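DNA helicase RecQ (Deinococcus radiodurans, PDB 4Q48) probably uses ATP hydrolysis to unwind duplex DNA in the 3'-5' direction, the present chain being its catalytic core with helicase, zinc-binding and RQC domains. Local coordinates at residues 20-23 and 24-28; 252-255 and 256-259; 368-371 and 372-376; 396-399 and 400-403; 436-440 and 441-445. One frame throughout, in Å; residues are numbered along the deposited sequence.

Contact 1: residues 20-23 and 24-28; sequences WGYP and AFRGV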
loop_
_atom_site.group_PDB
_atom_site.type_symbol
_atom_site.label_atom_id
_atom_site.label_comp_id
_atom_site.label_asym_id
_atom_site.label_seq_id
_atom_site.Cartn_x
_atom_site.Cartn_y
_atom_site.Cartn_z
ATOM N N TRP A 20 -16.904 20.258 6.369
ATOM C CA TRP A 20 -15.473 19.953 6.218
ATOM C C TRP A 20 -14.635 21.210 5.960
ATOM O O TRP A 20 -13.516 21.347 6.465
ATOM C CB TRP A 20 -15.255 18.966 5.069
ATOM C CG TRP A 20 -15.148 17.521 5.460
ATOM C CD1 TRP A 20 -14.007 16.799 5.661
ATOM C CD2 TRP A 20 -16.235 16.629 5.691
ATOM N NE1 TRP A 20 -14.320 15.502 5.991
ATOM C CE2 TRP A 20 -15.682 15.375 6.022
ATOM C CE3 TRP A 20 -17.626 16.768 5.653
ATOM C CZ2 TRP A 20 -16.473 14.264 6.309
ATOM C CZ3 TRP A 20 -18.413 15.669 5.938
ATOM C CH2 TRP A 20 -17.834 14.427 6.263
ATOM N N GLY A 21 -15.206 22.130 5.188
ATOM C CA GLY A 21 -14.542 23.346 4.761
ATOM C C GLY A 21 -13.765 23.276 3.452
ATOM O O GLY A 21 -12.941 24.148 3.187
ATOM N N TYR A 22 -14.031 22.266 2.622
ATOM C CA TYR A 22 -13.435 22.198 1.284
ATOM C C TYR A 22 -14.529 22.605 0.291
ATOM O O TYR A 22 -15.677 22.194 0.454
ATOM C CB TYR A 22 -12.919 20.794 0.891
ATOM C CG TYR A 22 -11.996 20.045 1.839
ATOM C CD1 TYR A 22 -11.188 20.715 2.760
ATOM C CD2 TYR A 22 -11.912 18.645 1.775
ATOM C CE1 TYR A 22 -10.331 19.998 3.618
ATOM C CE2 TYR A 22 -11.069 17.929 2.616
ATOM C CZ TYR A 22 -10.281 18.604 3.539
ATOM O OH TYR A 22 -9.452 17.873 4.370
ATOM N N PRO A 23 -14.190 23.424 -0.727
ATOM C CA PRO A 23 -15.215 23.990 -1.623
ATOM C C PRO A 23 -15.647 23.027 -2.715
ATOM O O PRO A 23 -16.676 23.268 -3.342
ATOM C CB PRO A 23 -14.528 25.220 -2.232
ATOM C CG PRO A 23 -13.367 25.511 -1.309
ATOM C CD PRO A 23 -12.916 24.152 -0.846
ATOM N N ALA A 24 -14.852 21.987 -2.955
ATOM C CA ALA A 24 -15.220 20.919 -3.887
ATOM C C ALA A 24 -14.351 19.666 -3.727
ATOM O O ALA A 24 -13.250 19.713 -3.173
ATOM C CB ALA A 24 -15.141 21.422 -5.322
ATOM N N PHE A 25 -14.852 18.544 -4.223
ATOM C CA PHE A 25 -14.176 17.266 -4.056
ATOM C C PHE A 25 -12.791 17.275 -4.671
ATOM O O PHE A 25 -12.483 18.130 -5.500
ATOM C CB PHE A 25 -15.031 16.133 -4.635
ATOM C CG PHE A 25 -16.332 15.941 -3.906
ATOM C CD1 PHE A 25 -16.330 15.643 -2.549
ATOM C CD2 PHE A 25 -17.550 16.078 -4.559
ATOM C CE1 PHE A 25 -17.506 15.473 -1.863
ATOM C CE2 PHE A 25 -18.738 15.906 -3.873
ATOM C CZ PHE A 25 -18.715 15.604 -2.518
ATOM N N ARG A 26 -11.961 16.321 -4.264
ATOM C CA ARG A 26 -10.601 16.228 -4.782
ATOM C C ARG A 26 -10.313 14.905 -5.477
ATOM O O ARG A 26 -10.470 13.832 -4.902
ATOM C CB ARG A 26 -9.602 16.474 -3.643
ATOM C CG ARG A 26 -9.822 17.841 -3.030
ATOM C CD ARG A 26 -9.129 18.112 -1.702
ATOM N NE ARG A 26 -9.197 19.556 -1.463
ATOM C CZ ARG A 26 -8.828 20.176 -0.346
ATOM N NH1 ARG A 26 -8.338 19.483 0.685
ATOM N NH2 ARG A 26 -8.965 21.501 -0.268
ATOM N N GLY A 27 -9.831 14.988 -6.708
ATOM C CA GLY A 27 -9.568 13.789 -7.477
ATOM C C GLY A 27 -10.847 13.008 -7.712
ATOM O O GLY A 27 -11.839 13.552 -8.198
ATOM N N VAL A 28 -10.829 11.731 -7.353
ATOM C CA VAL A 28 -11.957 10.845 -7.628
ATOM C C VAL A 28 -13.061 10.828 -6.555
ATOM O O VAL A 28 -13.978 10.006 -6.630
ATOM C CB VAL A 28 -11.463 9.396 -7.833
ATOM C CG1 VAL A 28 -10.302 9.377 -8.785
ATOM C CG2 VAL A 28 -11.052 8.779 -6.520
#
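The Tyr22 ring carries the Arg26 guanidinium on one face. NH1 of Arg26 stands 3.4 Å above the ring plane of Tyr22, over its centre. Seen from the arginine, CG of Tyr22 lies under one face of the guanidinium, offset toward the rim. The two planes are 21° apart, so the groups stack nearly flat. CZ of Arg26 is 3.9 Å from the centroid of the Tyr22 ring, which makes this a cation-pi contact as well. NH1 does most of the touching, with CZ and CE1 of Tyr22 each 3.6 Å from NH1 of Arg26. NH2 of Arg26 lies by the CB end of the ring, 3.8 Å from CD1 of Tyr22.

The Arg26 chain runs extended from CG to NE. It crosses the tyrosine at about a right angle and brings its flat head over the ring. Pro23, Ala24 and Phe25 make the bend between them. No hydrogen bond joins the two segments, so pi and charge contacts carry the pairing. The group lies at the surface. Phe25 points away from this pair and packs on Ala12, Leu13 and Leu16 of helix 10-20 and on Leu58 of helix 50-62.

Tyr22, Ala24 and Arg26 bind ADP in another structure of this protein, together with Gln29 and P-loop residues such as Lys52. No nucleotide is bound here. The segment fits the pattern of RecQ motif 0, which holds the adenine base in relatives. A flat aromatic ring beside an arginine is consistent with that base-binding site.

Contact 2: residues 252-255 and 256-259; sequences TAKW and LQAQ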
loop_
_atom_site.group_PDB
_atom_site.type_symbol
_atom_site.label_atom_id
_atom_site.label_comp_id
_atom_site.label_asym_id
_atom_site.label_seq_id
_atom_site.Cartn_x
_atom_site.Cartn_y
_atom_site.Cartn_z
ATOM N N THR A 252 23.976 6.354 15.470
ATOM C CA THR A 252 23.841 7.332 14.387
ATOM C C THR A 252 23.468 8.711 14.948
ATOM O O THR A 252 24.074 9.727 14.581
ATOM C CB THR A 252 22.759 6.886 13.364
ATOM O OG1 THR A 252 23.089 5.581 12.865
ATOM C CG2 THR A 252 22.633 7.877 12.210
ATOM N N ALA A 253 22.501 8.726 15.870
ATOM C CA ALA A 253 22.050 9.963 16.482
ATOM C C ALA A 253 23.218 10.673 17.152
ATOM O O ALA A 253 23.316 11.888 17.058
ATOM C CB ALA A 253 20.919 9.707 17.503
ATOM N N LYS A 254 24.122 9.957 17.814
ATOM C CA LYS A 254 25.181 10.724 18.468
ATOM C C LYS A 254 26.361 10.946 17.520
ATOM O O LYS A 254 27.146 11.884 17.702
ATOM C CB LYS A 254 25.645 10.110 19.794
ATOM C CG LYS A 254 25.692 11.241 20.861
ATOM C CD LYS A 254 26.426 10.936 22.167
ATOM C CE LYS A 254 27.036 12.219 22.792
ATOM N NZ LYS A 254 26.415 13.501 22.300
ATOM N N TRP A 255 26.467 10.118 16.490
ATOM C CA TRP A 255 27.456 10.373 15.448
ATOM C C TRP A 255 27.097 11.674 14.748
ATOM O O TRP A 255 27.963 12.471 14.389
ATOM C CB TRP A 255 27.519 9.211 14.451
ATOM C CG TRP A 255 28.544 9.388 13.395
ATOM C CD1 TRP A 255 29.863 9.065 13.464
ATOM C CD2 TRP A 255 28.324 9.899 12.082
ATOM N NE1 TRP A 255 30.494 9.371 12.280
ATOM C CE2 TRP A 255 29.567 9.883 11.412
ATOM C CE3 TRP A 255 27.198 10.374 11.406
ATOM C CZ2 TRP A 255 29.712 10.321 10.100
ATOM C CZ3 TRP A 255 27.345 10.816 10.105
ATOM C CH2 TRP A 255 28.592 10.790 9.469
ATOM N N LEU A 256 25.805 11.892 14.559
ATOM C CA LEU A 256 25.368 13.112 13.918
ATOM C C LEU A 256 25.626 14.324 14.817
ATOM O O LEU A 256 26.200 15.326 14.363
ATOM C CB LEU A 256 23.892 13.021 13.541
ATOM C CG LEU A 256 23.634 12.277 12.231
ATOM C CD1 LEU A 256 22.128 12.174 11.969
ATOM C CD2 LEU A 256 24.356 12.941 11.069
ATOM N N GLN A 257 25.236 14.216 16.089
ATOM C CA GLN A 257 25.498 15.276 17.063
ATOM C C GLN A 257 26.983 15.667 17.058
ATOM O O GLN A 257 27.325 16.854 17.058
ATOM C CB GLN A 257 25.067 14.835 18.464
ATOM C CG GLN A 257 23.559 14.635 18.653
ATOM C CD GLN A 257 23.222 13.965 19.987
ATOM O OE1 GLN A 257 23.972 14.092 20.950
ATOM N NE2 GLN A 257 22.091 13.262 20.049
ATOM N N ALA A 258 27.846 14.656 16.975
ATOM C CA ALA A 258 29.295 14.838 16.933
ATOM C C ALA A 258 29.763 15.727 15.798
ATOM O O ALA A 258 30.807 16.351 15.909
ATOM C CB ALA A 258 30.001 13.471 16.841
ATOM N N GLN A 259 29.014 15.786 14.704
ATOM C CA GLN A 259 29.436 16.594 13.553
ATOM C C GLN A 259 28.660 17.919 13.512
ATOM O O GLN A 259 28.728 18.661 12.538
ATOM C CB GLN A 259 29.213 15.822 12.252
ATOM C CG GLN A 259 29.449 14.339 12.384
ATOM C CD GLN A 259 30.869 13.924 12.085
ATOM O OE1 GLN A 259 31.565 14.551 11.272
ATOM N NE2 GLN A 259 31.314 12.858 12.745
#
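Lys254 and Gln257 meet through a polar bond, one helical turn apart. NZ of Lys254 gives a hydrogen bond to OE1 of Gln257 at 2.9 Å. The lysine chain bends at its last torsion, chi4 20°, and this swings NZ back to the amide oxygen. CG of Lys254 also passes 3.3 Å from OE1 of Gln257. The other end of the amide is held too, since NE2 of Gln257 donates to the carbonyl of Ala263. The glutamine head is therefore fixed from both sides.

The backbone adds regular helical bonds. Leu256 N to Thr252 O is 2.8 Å, and Gln257 N and Ala258 N bond likewise to Ala253 O and Lys254 O. The last one, Gln259 N to Trp255 O, is weak at 3.5 Å, as the helix ends there.

An amide-on-ring contact closes the turn. NE2 of Gln259 lies 3.5 Å above the Trp255 ring plane, offset toward its rim, with the amide and ring planes 31° apart. The glutamine chain turns sharply at chi2, -91°, which lays its amide over the indole. NE1 of Trp255 is 3.6 Å from NE2 of Gln259.

An apolar contact joins the neighbours Trp255 and Leu256: CD2 of Leu256 is 3.8 Å from CZ3 of Trp255.

This is the end of helix 246-258 in the second helicase domain. Ala253 and Leu256 face strand 263-266, at the edge of the parallel sheet. Trp255 and Gln259 lean on Leu227 of helix 222-233, and Lys223 of that helix makes a cation-pi contact with Trp255.

Contact 3: residues 368-371 and 372-376; sequences KLDA and LLTYC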
loop_
_atom_site.group_PDB
_atom_site.type_symbol
_atom_site.label_atom_id
_atom_site.label_comp_id
_atom_site.label_asym_id
_atom_site.label_seq_id
_atom_site.Cartn_x
_atom_site.Cartn_y
_atom_site.Cartn_z
ATOM N N LYS A 368 6.893 -9.488 -0.337
ATOM C CA LYS A 368 7.065 -8.118 0.147
ATOM C C LYS A 368 8.427 -7.639 -0.259
ATOM O O LYS A 368 8.563 -6.566 -0.841
ATOM C CB LYS A 368 6.931 -8.012 1.668
ATOM C CG LYS A 368 5.523 -8.097 2.228
ATOM C CD LYS A 368 4.506 -7.329 1.380
ATOM C CE LYS A 368 3.103 -7.354 2.009
ATOM N NZ LYS A 368 2.103 -6.546 1.242
ATOM N N LEU A 369 9.424 -8.475 0.025
ATOM C CA LEU A 369 10.819 -8.198 -0.277
ATOM C C LEU A 369 11.068 -8.145 -1.781
ATOM O O LEU A 369 11.850 -7.327 -2.251
ATOM C CB LEU A 369 11.722 -9.250 0.363
ATOM C CG LEU A 369 13.182 -9.130 -0.073
ATOM C CD1 LEU A 369 13.748 -7.824 0.466
ATOM C CD2 LEU A 369 14.007 -10.317 0.333
ATOM N N ASP A 370 10.433 -9.043 -2.532
ATOM C CA ASP A 370 10.612 -9.075 -3.984
ATOM C C ASP A 370 10.071 -7.793 -4.599
ATOM O O ASP A 370 10.659 -7.228 -5.527
ATOM C CB ASP A 370 9.917 -10.285 -4.605
ATOM C CG ASP A 370 10.034 -10.305 -6.133
ATOM O OD1 ASP A 370 11.114 -10.674 -6.698
ATOM O OD2 ASP A 370 9.022 -9.910 -6.771
ATOM N N ALA A 371 8.940 -7.347 -4.074
ATOM C CA ALA A 371 8.357 -6.126 -4.525
ATOM C C ALA A 371 9.359 -5.004 -4.278
ATOM O O ALA A 371 9.702 -4.253 -5.205
ATOM C CB ALA A 371 7.080 -5.866 -3.812
ATOM N N LEU A 372 9.871 -4.931 -3.048
ATOM C CA LEU A 372 10.730 -3.831 -2.659
ATOM C C LEU A 372 12.014 -3.774 -3.499
ATOM O O LEU A 372 12.359 -2.732 -4.067
ATOM C CB LEU A 372 11.056 -3.948 -1.171
ATOM C CG LEU A 372 11.865 -2.814 -0.540
ATOM C CD1 LEU A 372 11.278 -1.458 -0.914
ATOM C CD2 LEU A 372 11.818 -2.985 0.957
ATOM N N LEU A 373 12.678 -4.925 -3.619
ATOM C CA LEU A 373 13.862 -5.073 -4.457
ATOM C C LEU A 373 13.593 -4.717 -5.922
ATOM O O LEU A 373 14.427 -4.096 -6.589
ATOM C CB LEU A 373 14.402 -6.499 -4.348
ATOM C CG LEU A 373 15.085 -6.832 -3.018
ATOM C CD1 LEU A 373 15.661 -8.222 -3.042
ATOM C CD2 LEU A 373 16.198 -5.854 -2.753
ATOM N N THR A 374 12.431 -5.096 -6.432
ATOM C CA THR A 374 12.085 -4.735 -7.798
ATOM C C THR A 374 12.008 -3.217 -7.944
ATOM O O THR A 374 12.452 -2.671 -8.951
ATOM C CB THR A 374 10.801 -5.411 -8.209
ATOM O OG1 THR A 374 11.055 -6.815 -8.254
ATOM C CG2 THR A 374 10.347 -4.962 -9.557
ATOM N N TYR A 375 11.466 -2.531 -6.933
ATOM C CA TYR A 375 11.439 -1.068 -6.930
ATOM C C TYR A 375 12.857 -0.514 -6.824
ATOM O O TYR A 375 13.212 0.422 -7.542
ATOM C CB TYR A 375 10.552 -0.528 -5.805
ATOM C CG TYR A 375 10.750 0.939 -5.496
ATOM C CD1 TYR A 375 10.325 1.923 -6.378
ATOM C CD2 TYR A 375 11.358 1.341 -4.315
ATOM C CE1 TYR A 375 10.506 3.262 -6.103
ATOM C CE2 TYR A 375 11.547 2.675 -4.030
ATOM C CZ TYR A 375 11.106 3.634 -4.925
ATOM O OH TYR A 375 11.273 4.969 -4.628
ATOM N N CYS A 376 13.675 -1.078 -5.941
ATOM C CA CYS A 376 15.050 -0.592 -5.802
ATOM C C CYS A 376 15.823 -0.679 -7.120
ATOM O O CYS A 376 16.697 0.133 -7.390
ATOM C CB CYS A 376 15.796 -1.351 -4.691
ATOM S SG CYS A 376 15.159 -0.994 -3.004
#
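The last turns of helix 359-376, in the RecQ zinc-binding region, hold this contact, in which Thr374 reaches back to Asp370. Its hydroxyl OG1 donates to the backbone O of Asp370 at 2.8 Å. The backbone N of Thr374 donates to the same oxygen at 2.9 Å. The two donors come from opposite faces of the carbonyl plane, so one oxygen holds two donors, one tilted to each side of the plane. The first torsion puts OG1 beside the backbone N of Thr374, chi1 -66°, and this turns the hydroxyl back along the helix. A valine in place of Thr374 would probably cost Asp370 O one of its two donors and weaken the hold on this turn.

The carboxylate of Asp370 does not take part in that bond. Its OD2 bonds instead to OG of Ser479, which links the helix to helix 467-479 of the RQC domain.

Another face of the helix is apolar. CD1 of Leu369 sits 3.9 Å from CG of Leu373, and the two leucines slant across each other. Both pack against helix 342-354, Leu369 on Val348 and Leu373 on Val345.

The backbone between is regular. The N atoms of Leu372, Leu373 and Tyr375 bond to the carbonyl oxygens of Lys368, Leu369 and Ala371. Lys368 NZ leaves this helix for salt bridges with Glu318 and Asp184, and Tyr375 OH bonds to Tyr320 OH.

The chemistry is thus divided by face. A threonine hydroxyl serves the backbone locally, leucines pack, and the longer polar groups tie the helix to other parts of the chain.

Contact 4: residues 396-399 and 400-403; sequences EPCG and NCDV. With ZN (zinc ion), chain C.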
loop_
_atom_site.group_PDB
_atom_site.type_symbol
_atom_site.label_atom_id
_atom_site.label_comp_id
_atom_site.label_asym_id
_atom_site.label_seq_id
_atom_site.Cartn_x
_atom_site.Cartn_y
_atom_site.Cartn_z
ATOM N N GLU A 396 3.170 8.621 -17.796
ATOM C CA GLU A 396 4.441 9.129 -18.276
ATOM C C GLU A 396 5.468 9.180 -17.123
ATOM O O GLU A 396 5.089 9.332 -15.954
ATOM C CB GLU A 396 4.226 10.513 -18.900
ATOM C CG GLU A 396 3.198 10.523 -20.043
ATOM C CD GLU A 396 3.642 9.751 -21.292
ATOM O OE1 GLU A 396 4.612 10.183 -21.963
ATOM O OE2 GLU A 396 3.025 8.700 -21.593
ATOM N N PRO A 397 6.765 8.984 -17.441
ATOM C CA PRO A 397 7.864 9.145 -16.480
ATOM C C PRO A 397 7.767 10.467 -15.728
ATOM O O PRO A 397 7.333 11.459 -16.313
ATOM C CB PRO A 397 9.104 9.091 -17.357
ATOM C CG PRO A 397 8.700 8.236 -18.510
ATOM C CD PRO A 397 7.232 8.412 -18.716
ATOM N N CYS A 398 8.137 10.477 -14.454
ATOM C CA CYS A 398 7.847 11.639 -13.624
ATOM C C CYS A 398 8.830 12.807 -13.798
ATOM O O CYS A 398 8.414 13.962 -13.776
ATOM C CB CYS A 398 7.801 11.238 -12.151
ATOM S SG CYS A 398 9.424 10.913 -11.432
ATOM N N GLY A 399 10.116 12.527 -13.999
ATOM C CA GLY A 399 11.071 13.610 -14.132
ATOM C C GLY A 399 11.517 14.166 -12.790
ATOM O O GLY A 399 12.155 15.217 -12.717
ATOM N N ASN A 400 11.154 13.480 -11.714
ATOM C CA ASN A 400 11.598 13.890 -10.396
ATOM C C ASN A 400 12.015 12.673 -9.579
ATOM O O ASN A 400 11.730 12.583 -8.386
ATOM C CB ASN A 400 10.508 14.658 -9.667
ATOM C CG ASN A 400 11.062 15.539 -8.566
ATOM O OD1 ASN A 400 12.127 16.149 -8.730
ATOM N ND2 ASN A 400 10.362 15.594 -7.419
ATOM N N CYS A 401 12.723 11.748 -10.212
ATOM C CA CYS A 401 13.326 10.652 -9.468
ATOM C C CYS A 401 14.736 10.427 -10.010
ATOM O O CYS A 401 15.067 10.908 -11.105
ATOM C CB CYS A 401 12.472 9.383 -9.560
ATOM S SG CYS A 401 12.539 8.573 -11.130
ATOM N N ASP A 402 15.584 9.765 -9.226
ATOM C CA ASP A 402 16.966 9.604 -9.644
ATOM C C ASP A 402 17.101 8.797 -10.926
ATOM O O ASP A 402 17.991 9.063 -11.716
ATOM C CB ASP A 402 17.801 8.990 -8.532
ATOM C CG ASP A 402 17.307 7.638 -8.105
ATOM O OD1 ASP A 402 16.216 7.203 -8.568
ATOM O OD2 ASP A 402 18.007 7.028 -7.266
ATOM N N VAL A 403 16.210 7.843 -11.165
ATOM C CA VAL A 403 16.245 7.100 -12.419
ATOM C C VAL A 403 15.931 7.995 -13.614
ATOM O O VAL A 403 16.642 7.962 -14.622
ATOM C CB VAL A 403 15.237 5.926 -12.390
ATOM C CG1 VAL A 403 15.013 5.347 -13.784
ATOM C CG2 VAL A 403 15.694 4.861 -11.402
HETATM ZN ZN ZN C . 10.780 9.246 -12.463
#
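Cys398 and Cys401 share the same first torsion. In both, SG lies between the backbone N and the carbonyl carbon, with chi1 74° in Cys398 and 73° in Cys401. This points the two sulfurs at one zinc ion. SG of Cys398 is 2.4 Å from the zinc and SG of Cys401 is 2.3 Å from it. The sulfurs themselves stand 3.9 Å apart, from SG of Cys398 to SG of Cys401.

The metal is not the only partner of the first sulfur. The backbone N of Asn400 donates to SG of Cys398 at 3.1 Å, and the bond is fairly straight at 164°. Such an N-H...S bond is likely to ease the negative charge of the thiolate and to help hold SG in place. Gly399 makes the turn between them with a positive phi. A side chain there would run into the carbonyl O of Cys398.

Cys401 takes the N-cap position of the short helix 402-405, and its sulfur also accepts a bond from a backbone N just past this segment. One sulfur thus serves both the zinc and the helix start. Asn400 turns away from the metal. Its OD1 bonds to NE2 of Gln213, and its backbone O takes a bond from Arg383. Asp402 forms a salt bridge with Arg382 through OD1, while its OD2 accepts from Val216 N.

Cys381 and Cys404 complete the four-cysteine zinc site. The Cys-x-x-Cys loop with its N-H...S bond is typical of such sites, here the zinc-binding region of a RecQ helicase.

Contact 5: residues 436-440 and 441-445; sequences LTDVL and LGRET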
loop_
_atom_site.group_PDB
_atom_site.type_symbol
_atom_site.label_atom_id
_atom_site.label_comp_id
_atom_site.label_asym_id
_atom_site.label_seq_id
_atom_site.Cartn_x
_atom_site.Cartn_y
_atom_site.Cartn_z
ATOM N N LEU A 436 7.865 -23.420 -19.908
ATOM C CA LEU A 436 7.873 -22.342 -20.882
ATOM C C LEU A 436 9.257 -22.197 -21.532
ATOM O O LEU A 436 9.391 -21.999 -22.754
ATOM C CB LEU A 436 7.482 -21.038 -20.201
ATOM C CG LEU A 436 6.041 -20.912 -19.695
ATOM C CD1 LEU A 436 5.812 -19.553 -19.037
ATOM C CD2 LEU A 436 5.067 -21.108 -20.823
ATOM N N THR A 437 10.284 -22.316 -20.699
ATOM C CA THR A 437 11.660 -22.134 -21.146
ATOM C C THR A 437 12.035 -23.241 -22.119
ATOM O O THR A 437 12.814 -23.012 -23.053
ATOM C CB THR A 437 12.625 -22.102 -19.955
ATOM O OG1 THR A 437 12.231 -21.069 -19.040
ATOM C CG2 THR A 437 14.048 -21.890 -20.410
ATOM N N ASP A 438 11.476 -24.435 -21.887
ATOM C CA ASP A 438 11.684 -25.594 -22.769
ATOM C C ASP A 438 11.105 -25.313 -24.137
ATOM O O ASP A 438 11.754 -25.550 -25.166
ATOM C CB ASP A 438 11.027 -26.863 -22.210
ATOM C CG ASP A 438 11.905 -27.603 -21.214
ATOM O OD1 ASP A 438 13.152 -27.449 -21.279
ATOM O OD2 ASP A 438 11.334 -28.324 -20.356
ATOM N N VAL A 439 9.874 -24.809 -24.134
ATOM C CA VAL A 439 9.198 -24.474 -25.362
ATOM C C VAL A 439 10.012 -23.421 -26.092
ATOM O O VAL A 439 10.335 -23.564 -27.279
ATOM C CB VAL A 439 7.762 -23.969 -25.107
ATOM C CG1 VAL A 439 7.117 -23.535 -26.402
ATOM C CG2 VAL A 439 6.918 -25.045 -24.413
ATOM N N LEU A 440 10.367 -22.368 -25.368
ATOM C CA LEU A 440 11.164 -21.297 -25.949
ATOM C C LEU A 440 12.462 -21.807 -26.582
ATOM O O LEU A 440 12.887 -21.300 -27.614
ATOM C CB LEU A 440 11.474 -20.250 -24.889
ATOM C CG LEU A 440 10.307 -19.326 -24.543
ATOM C CD1 LEU A 440 10.599 -18.517 -23.263
ATOM C CD2 LEU A 440 10.021 -18.392 -25.711
ATOM N N LEU A 441 13.076 -22.817 -25.972
ATOM C CA LEU A 441 14.390 -23.289 -26.400
ATOM C C LEU A 441 14.294 -24.346 -27.481
ATOM O O LEU A 441 15.267 -24.642 -28.178
ATOM C CB LEU A 441 15.159 -23.857 -25.202
ATOM C CG LEU A 441 15.736 -22.847 -24.219
ATOM C CD1 LEU A 441 16.353 -23.569 -23.065
ATOM C CD2 LEU A 441 16.759 -21.963 -24.915
ATOM N N GLY A 442 13.108 -24.906 -27.634
ATOM C CA GLY A 442 12.920 -25.935 -28.631
ATOM C C GLY A 442 13.473 -27.247 -28.130
ATOM O O GLY A 442 14.064 -27.997 -28.908
ATOM N N ARG A 443 13.322 -27.497 -26.828
ATOM C CA ARG A 443 13.729 -28.773 -26.241
ATOM C C ARG A 443 12.552 -29.736 -26.178
ATOM O O ARG A 443 11.505 -29.405 -25.610
ATOM C CB ARG A 443 14.285 -28.599 -24.834
ATOM C CG ARG A 443 15.561 -27.799 -24.706
ATOM C CD ARG A 443 15.741 -27.512 -23.219
ATOM N NE ARG A 443 17.057 -27.004 -22.855
ATOM C CZ ARG A 443 17.328 -26.513 -21.650
ATOM N NH1 ARG A 443 16.367 -26.500 -20.723
ATOM N NH2 ARG A 443 18.545 -26.043 -21.367
ATOM N N GLU A 444 12.732 -30.935 -26.733
ATOM C CA GLU A 444 11.663 -31.924 -26.726
ATOM C C GLU A 444 11.684 -32.749 -25.447
ATOM O O GLU A 444 11.917 -33.958 -25.480
ATOM C CB GLU A 444 11.734 -32.830 -27.960
ATOM C CG GLU A 444 11.997 -32.073 -29.272
ATOM C CD GLU A 444 11.281 -32.695 -30.470
ATOM O OE1 GLU A 444 10.317 -33.461 -30.256
ATOM O OE2 GLU A 444 11.661 -32.398 -31.622
ATOM N N THR A 445 11.421 -32.081 -24.322
ATOM C CA THR A 445 11.229 -32.766 -23.057
ATOM C C THR A 445 9.963 -33.568 -23.248
ATOM O O THR A 445 9.220 -33.351 -24.201
ATOM C CB THR A 445 11.053 -31.811 -21.858
ATOM O OG1 THR A 445 11.894 -30.670 -22.010
ATOM C CG2 THR A 445 11.374 -32.524 -20.539
#
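Asp438 faces two partners beyond the end of its helix, Arg443 and Thr445. OD1 of Asp438 forms a long salt bridge with NH1 of Arg443 at 3.4 Å. The oxygen lies at the edge of the guanidinium, in its plane, but the carboxylate plane is turned 58° from it. OD2 of Asp438 takes a weak hydrogen bond from OG1 of Thr445 at 2.9 Å. An alanine in place of Asp438 would probably leave the Thr445 hydroxyl without this acceptor and Arg443 with one carboxylate fewer.

Arg443 has a second acidic mate, Glu467. Its extended chain holds the guanidinium at the carboxylate, and CD1 of Leu441 covers one of its faces. That leucine also rests on Thr437, with CD1 of Leu441 3.9 Å from CG2 of Thr437.

The backbone sets these groups in place. Arg443 N donates to Asp438 O at 3.0 Å, and Gly442 N donates to Val439 O at 3.1 Å. Together with the positive phi of Gly442 they form a Schellman motif. It ends the helix and sends the chain back past Asp438.

The contact joins helix 433-441 of the RQC domain to the loop before helix 446-451, where Asp438 touches Lys447 and Val448. Thr437 and Leu440 pack on Trp470 of helix 467-479, and Leu440 also meets Ala423 of helix 414-426.

Overall arrangement
The five contacts spread over four regions of the chain. Contact 1 is a surface contact at the nucleotide site, held by pi and charge. Contacts 2 to 5 are partly buried. Contacts 3 and 4 share the zinc-binding region, and their nearest atoms are about 6 Å apart. One is plain helix, the other a metal loop. Arg382 links them, for it meets both Tyr375 and Asp402. Contacts 2 and 5 are farthest apart, about 57 Å between centres, and both lie at helix ends away from annotated sites. Contact 2 ends on a weak backbone bond, contact 5 on a Schellman motif with a salt bridge.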